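Side-chain contacts in mitochondrial enolase superfamily member 1 (Homo sapiens, PDB 4A35), which catalyses the magnesium-dependent dehydration of L-fuconate to 2-keto-3-deoxy-L-fuconate, a step in the breakdown of L-fucose: residues E180-M183 against L184-Y188; I371-Y374 against I375-A379. All coordinates share one frame; numbering follows the deposited sequence.

Contact 1 of 2, residues E180-M183 against L184-Y188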
ATOM      1  N   GLU A 180      12.345  26.544 -21.746  1.00 20.34           N
ATOM      2  CA  GLU A 180      11.191  26.182 -22.563  1.00 20.47           C
ATOM      3  C   GLU A 180      11.579  26.190 -24.063  1.00 22.93           C
ATOM      4  O   GLU A 180      11.241  25.238 -24.768  1.00 21.58           O
ATOM      5  CB  GLU A 180       9.982  27.074 -22.285  1.00 22.45           C
ATOM      6  CG  GLU A 180       8.802  26.723 -23.182  1.00 23.60           C
ATOM      7  CD  GLU A 180       7.540  27.479 -22.851  1.00 31.81           C
ATOM      8  OE1 GLU A 180       7.395  27.884 -21.677  1.00 22.94           O
ATOM      9  OE2 GLU A 180       6.693  27.659 -23.758  1.00 29.14           O
ATOM     10  N   LYS A 181      12.368  27.205 -24.538  1.00 21.56           N
ATOM     11  CA  LYS A 181      12.843  27.216 -25.927  1.00 21.59           C
ATOM     12  C   LYS A 181      13.634  25.971 -26.244  1.00 24.09           C
ATOM     13  O   LYS A 181      13.402  25.366 -27.296  1.00 23.23           O
ATOM     14  CB  LYS A 181      13.710  28.456 -26.242  1.00 24.22           C
ATOM     15  CG  LYS A 181      12.977  29.556 -26.986  1.00 57.23           C
ATOM     16  CD  LYS A 181      12.853  30.815 -26.144  1.00 67.91           C
ATOM     17  CE  LYS A 181      12.452  32.029 -26.944  1.00 76.15           C
ATOM     18  NZ  LYS A 181      12.262  33.214 -26.066  1.00 84.54           N
ATOM     19  N   GLN A 182      14.511  25.541 -25.317  1.00 21.36           N
ATOM     20  CA  GLN A 182      15.371  24.345 -25.481  1.00 21.57           C
ATOM     21  C   GLN A 182      14.513  23.065 -25.656  1.00 22.50           C
ATOM     22  O   GLN A 182      14.760  22.234 -26.552  1.00 21.72           O
ATOM     23  CB  GLN A 182      16.289  24.209 -24.256  1.00 21.01           C
ATOM     24  CG  GLN A 182      17.072  22.901 -24.192  1.00 25.18           C
ATOM     25  CD  GLN A 182      17.993  22.710 -25.385  1.00 27.17           C
ATOM     26  OE1 GLN A 182      18.606  23.655 -25.892  1.00 22.83           O
ATOM     27  NE2 GLN A 182      18.131  21.466 -25.826  1.00 22.35           N
ATOM     28  N   MET A 183      13.479  22.945 -24.816  1.00 20.34           N
ATOM     29  CA  MET A 183      12.538  21.836 -24.842  1.00 17.61           C
ATOM     30  C   MET A 183      11.796  21.795 -26.184  1.00 23.72           C
ATOM     31  O   MET A 183      11.733  20.734 -26.801  1.00 21.99           O
ATOM     32  CB  MET A 183      11.547  21.922 -23.660  1.00 18.78           C
ATOM     33  CG  MET A 183      12.192  21.507 -22.365  1.00 19.82           C
ATOM     34  SD  MET A 183      12.764  19.733 -22.241  1.00 21.44           S
ATOM     35  CE  MET A 183      14.510  19.879 -22.670  1.00 18.32           C
ATOM     36  N   LEU A 184      11.310  22.959 -26.666  1.00 22.24           N
ATOM     37  CA  LEU A 184      10.557  22.994 -27.913  1.00 22.08           C
ATOM     38  C   LEU A 184      11.455  22.687 -29.103  1.00 25.75           C
ATOM     39  O   LEU A 184      10.999  22.096 -30.072  1.00 23.96           O
ATOM     40  CB  LEU A 184       9.866  24.371 -28.092  1.00 22.85           C
ATOM     41  CG  LEU A 184       8.755  24.682 -27.055  1.00 25.74           C
ATOM     42  CD1 LEU A 184       8.371  26.186 -27.097  1.00 28.37           C
ATOM     43  CD2 LEU A 184       7.520  23.716 -27.213  1.00 23.69           C
ATOM     44  N   ALA A 185      12.744  23.055 -29.010  1.00 23.55           N
ATOM     45  CA  ALA A 185      13.643  22.861 -30.134  1.00 24.57           C
ATOM     46  C   ALA A 185      14.206  21.434 -30.219  1.00 24.63           C
ATOM     47  O   ALA A 185      14.345  20.940 -31.333  1.00 24.26           O
ATOM     48  CB  ALA A 185      14.770  23.878 -30.074  1.00 25.34           C
ATOM     49  N   GLN A 186      14.521  20.777 -29.075  1.00 20.83           N
ATOM     50  CA  GLN A 186      15.229  19.507 -29.069  1.00 21.61           C
ATOM     51  C   GLN A 186      14.564  18.381 -28.275  1.00 23.91           C
ATOM     52  O   GLN A 186      14.996  17.243 -28.414  1.00 23.54           O
ATOM     53  CB  GLN A 186      16.676  19.726 -28.510  1.00 22.34           C
ATOM     54  CG  GLN A 186      17.475  20.795 -29.319  1.00 25.70           C
ATOM     55  CD  GLN A 186      17.750  20.451 -30.778  1.00 32.78           C
ATOM     56  OE1 GLN A 186      17.720  19.287 -31.186  1.00 27.71           O
ATOM     57  NE2 GLN A 186      18.013  21.457 -31.596  1.00 26.72           N
ATOM     58  N   GLY A 187      13.601  18.703 -27.407  1.00 20.00           N
ATOM     59  CA  GLY A 187      12.897  17.684 -26.648  1.00 20.21           C
ATOM     60  C   GLY A 187      13.637  17.215 -25.417  1.00 21.91           C
ATOM     61  O   GLY A 187      14.757  17.663 -25.133  1.00 21.30           O
ATOM     62  N   TYR A 188      13.008  16.277 -24.687  1.00 19.05           N
ATOM     63  CA  TYR A 188      13.520  15.721 -23.435  1.00 18.40           C
ATOM     64  C   TYR A 188      14.212  14.392 -23.720  1.00 23.02           C
ATOM     65  O   TYR A 188      13.587  13.509 -24.290  1.00 21.31           O
ATOM     66  CB  TYR A 188      12.397  15.561 -22.392  1.00 17.99           C
ATOM     67  CG  TYR A 188      12.975  15.455 -20.994  1.00 16.66           C
ATOM     68  CD1 TYR A 188      13.552  14.267 -20.548  1.00 18.29           C
ATOM     69  CD2 TYR A 188      13.059  16.575 -20.170  1.00 18.45           C
ATOM     70  CE1 TYR A 188      14.195  14.194 -19.307  1.00 19.27           C
ATOM     71  CE2 TYR A 188      13.688  16.512 -18.922  1.00 18.85           C
ATOM     72  CZ  TYR A 188      14.234  15.313 -18.487  1.00 20.88           C
ATOM     73  OH  TYR A 188      14.857  15.253 -17.268  1.00 17.58           O
TER
HETATM   74  O   HOH W   1      17.158  18.856 -24.943  1.00 22.60           O
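Met183 sets off with CG beside its own backbone N (chi1 -76°) and bends again at chi2 (-64°), and the double turn swings its thioether along the helix to Tyr188, whose ring lies alongside it. Met183 SD comes to 3.8 Å from Tyr188 CD2, a Met-aromatic contact in which the sulfur meets the ring obliquely. Beyond the sulfur, Met183 CE lies 3.3 Å from Gly187 O, so the flexible, unbranched chain follows the polypeptide as it leaves the helix. Cutting Met183 back to an alanine would probably open a gap beside Tyr188 CD2 and Gly187 O and remove the sulfur-ring contact.

The backbone closes with Gly187 N donating to Met183 O at 2.8 Å. Gly187 then takes a positive phi of 82°, which glycine adopts most easily. Gln182, bent at chi2, brings NE2 to 3.5 Å from Gln186 CB. The same Gln182 NE2 gives a hydrogen bond to a water at 2.9 Å, and this water donates to Gly187 O. One turn earlier Leu184 CD1 packs 4.0 Å from Glu180 CG, side by side with the aliphatic part of a glutamate whose carboxylate pairs with Lys137. The arrangement is a helix C terminus ended by a glycine and leading straight into strand 188-192, where Tyr188 belongs to a magnesium site with Asp373 and Ser380.

Contact 2 of 2, residues I371-Y374 against I375-A379. With EDO (1,2-ethanediol), chain G.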
ATOM      1  N   ILE A 371       9.125  17.533 -18.409  1.00 16.07           N
ATOM      2  CA  ILE A 371       9.378  18.764 -19.150  1.00 15.43           C
ATOM      3  C   ILE A 371       9.198  19.944 -18.153  1.00 18.83           C
ATOM      4  O   ILE A 371      10.015  20.858 -18.130  1.00 18.90           O
ATOM      5  CB  ILE A 371       8.514  18.845 -20.407  1.00 17.16           C
ATOM      6  CG1 ILE A 371       9.058  17.826 -21.480  1.00 16.08           C
ATOM      7  CG2 ILE A 371       8.415  20.287 -20.962  1.00 17.29           C
ATOM      8  CD1 ILE A 371       8.066  17.552 -22.560  1.00 18.12           C
ATOM      9  N   PHE A 372       8.097  19.904 -17.360  1.00 17.19           N
ATOM     10  CA  PHE A 372       7.867  20.910 -16.313  1.00 17.84           C
ATOM     11  C   PHE A 372       9.059  20.924 -15.320  1.00 19.93           C
ATOM     12  O   PHE A 372       9.565  22.008 -15.008  1.00 21.07           O
ATOM     13  CB  PHE A 372       6.521  20.717 -15.584  1.00 19.11           C
ATOM     14  CG  PHE A 372       6.467  21.485 -14.263  1.00 19.93           C
ATOM     15  CD1 PHE A 372       6.319  22.872 -14.250  1.00 21.49           C
ATOM     16  CD2 PHE A 372       6.633  20.821 -13.039  1.00 22.18           C
ATOM     17  CE1 PHE A 372       6.289  23.582 -13.033  1.00 20.42           C
ATOM     18  CE2 PHE A 372       6.668  21.543 -11.832  1.00 23.38           C
ATOM     19  CZ  PHE A 372       6.478  22.921 -11.840  1.00 21.30           C
ATOM     20  N   ASP A 373       9.537  19.733 -14.908  1.00 16.89           N
ATOM     21  CA  ASP A 373      10.671  19.630 -13.990  1.00 16.97           C
ATOM     22  C   ASP A 373      11.885  20.422 -14.568  1.00 20.16           C
ATOM     23  O   ASP A 373      12.499  21.238 -13.857  1.00 18.93           O
ATOM     24  CB  ASP A 373      11.057  18.164 -13.734  1.00 17.08           C
ATOM     25  CG  ASP A 373      12.253  18.095 -12.825  1.00 21.20           C
ATOM     26  OD1 ASP A 373      12.124  18.508 -11.659  1.00 21.23           O
ATOM     27  OD2 ASP A 373      13.360  17.735 -13.314  1.00 22.63           O
ATOM     28  N   TYR A 374      12.260  20.123 -15.826  1.00 17.29           N
ATOM     29  CA  TYR A 374      13.387  20.814 -16.461  1.00 17.17           C
ATOM     30  C   TYR A 374      13.207  22.329 -16.529  1.00 23.04           C
ATOM     31  O   TYR A 374      14.128  23.088 -16.186  1.00 21.29           O
ATOM     32  CB  TYR A 374      13.641  20.290 -17.900  1.00 17.49           C
ATOM     33  CG  TYR A 374      14.780  21.029 -18.592  1.00 17.67           C
ATOM     34  CD1 TYR A 374      16.095  20.888 -18.156  1.00 18.90           C
ATOM     35  CD2 TYR A 374      14.532  21.905 -19.649  1.00 18.18           C
ATOM     36  CE1 TYR A 374      17.136  21.588 -18.763  1.00 20.15           C
ATOM     37  CE2 TYR A 374      15.571  22.608 -20.269  1.00 18.65           C
ATOM     38  CZ  TYR A 374      16.867  22.441 -19.831  1.00 20.01           C
ATOM     39  OH  TYR A 374      17.876  23.152 -20.438  1.00 20.17           O
ATOM     40  N   ILE A 375      12.050  22.780 -17.039  1.00 19.51           N
ATOM     41  CA  ILE A 375      11.813  24.211 -17.227  1.00 19.65           C
ATOM     42  C   ILE A 375      11.724  24.964 -15.866  1.00 21.42           C
ATOM     43  O   ILE A 375      12.284  26.049 -15.742  1.00 18.94           O
ATOM     44  CB  ILE A 375      10.553  24.465 -18.085  1.00 22.09           C
ATOM     45  CG1 ILE A 375      10.749  23.922 -19.531  1.00 22.89           C
ATOM     46  CG2 ILE A 375      10.177  25.967 -18.077  1.00 21.04           C
ATOM     47  CD1 ILE A 375       9.414  23.819 -20.339  1.00 19.41           C
ATOM     48  N   SER A 376      10.997  24.391 -14.884  1.00 20.32           N
ATOM     49  CA  SER A 376      10.666  25.150 -13.675  1.00 18.16           C
ATOM     50  C   SER A 376      11.229  24.645 -12.354  1.00 20.26           C
ATOM     51  O   SER A 376      11.066  25.362 -11.345  1.00 20.97           O
ATOM     52  CB  SER A 376       9.139  25.224 -13.543  1.00 19.89           C
ATOM     53  OG  SER A 376       8.540  25.905 -14.638  1.00 23.46           O
ATOM     54  N   VAL A 377      11.778  23.422 -12.285  1.00 19.11           N
ATOM     55  CA  VAL A 377      12.176  22.902 -10.951  1.00 18.64           C
ATOM     56  C   VAL A 377      13.670  22.586 -10.877  1.00 22.05           C
ATOM     57  O   VAL A 377      14.370  23.273 -10.140  1.00 22.06           O
ATOM     58  CB  VAL A 377      11.299  21.676 -10.497  1.00 20.57           C
ATOM     59  CG1 VAL A 377      11.741  21.140  -9.119  1.00 20.34           C
ATOM     60  CG2 VAL A 377       9.815  22.047 -10.462  1.00 20.31           C
ATOM     61  N   SER A 378      14.143  21.506 -11.549  1.00 19.64           N
ATOM     62  CA  SER A 378      15.572  21.142 -11.484  1.00 18.86           C
ATOM     63  C   SER A 378      16.440  22.053 -12.373  1.00 20.68           C
ATOM     64  O   SER A 378      17.609  22.211 -12.078  1.00 21.23           O
ATOM     65  CB  SER A 378      15.778  19.683 -11.861  1.00 20.45           C
ATOM     66  OG  SER A 378      15.344  19.502 -13.193  1.00 22.42           O
ATOM     67  N   ALA A 379      15.895  22.552 -13.543  1.00 19.80           N
ATOM     68  CA  ALA A 379      16.649  23.383 -14.481  1.00 19.80           C
ATOM     69  C   ALA A 379      17.929  22.663 -14.972  1.00 23.27           C
ATOM     70  O   ALA A 379      19.001  23.290 -15.110  1.00 21.19           O
ATOM     71  CB  ALA A 379      16.992  24.734 -13.841  1.00 22.00           C
TER
HETATM   72  C1  EDO G1450      21.368  22.504 -19.191  1.00 25.15           C
HETATM   73  O1  EDO G1450      20.063  23.002 -18.975  1.00 24.94           O
HETATM   74  C2  EDO G1450      21.385  20.978 -19.332  1.00 27.32           C
HETATM   75  O2  EDO G1450      21.488  20.409 -18.045  1.00 24.39           O
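Asp373 O is gripped by two backbone donors, Val377 N and Ser378 N, each 2.8 Å from it. They reach the carbonyl oxygen from opposite faces of its plane. The bond from Ser378 spans five residues, so the helix widens here into a pi-type turn. The Asp373 side chain fastens the same turn a second time. With CG anti to the backbone N (chi1 178°), its carboxylate swings over the following turn, where Ser378 OG donates to Asp373 OD2 at 2.7 Å. The hydroxyl comes from above the carboxylate plane, 47° out of it; the one-carbon side chain of Ser378, with OG between the backbone N and the carbonyl carbon (chi1 62°), brings it there. Because the carboxylate also lies close to a bound magnesium ion, Ser378 is placed as a second-shell residue and is likely to limit its rotation.

The Phe372 ring meets two successive residues obliquely: CE1 is 3.3 Å from Ser376 CB, and CE2 is 3.5 Å from Val377 CG2. A small serine beside a branched valine lets the flat ring sit against both. Ile371 CG2 and Ile375 CD1 run alongside each other, 3.7 Å apart. Tyr374 points another way, its OH hydrogen-bonded at 2.6 Å to O1 of an ethanediol, probably from the crystallisation liquor. That O1 lies at the ring edge, in its plane, and the diol also bonds Leu381 N. After the turn, Ala379 takes a positive phi and its CA makes a CH...O contact of 3.1 Å with Tyr374 O. In this enolase C-terminal domain-like region, of the TIM-barrel clan, Phe372, Asp373 and Val377 pack on helix 335-348. Phe372, Ile375 and Ser376 touch helix 135-141, while Tyr374 and Ile375 touch helix 176-186.

In the fold
Going from the N terminus, contact 1 comes first, at the C-terminal end of helix 176-186 and the start of strand 188-192; contact 2 follows much later, at the C-terminal end of helix 362-377. Each is local and closes no long loop, and the two stand in series, neither nested nor crossing. In space they touch: Met183 CG packs 3.6 Å from Tyr374 CD2, and Glu180 lies against Ile375. Two helix ends far apart in sequence thus meet, and Tyr188 of contact 1 and Asp373 of contact 2 join Ser380 at one magnesium site, separate from the magnesium held by Asp251, Glu277 and Glu306.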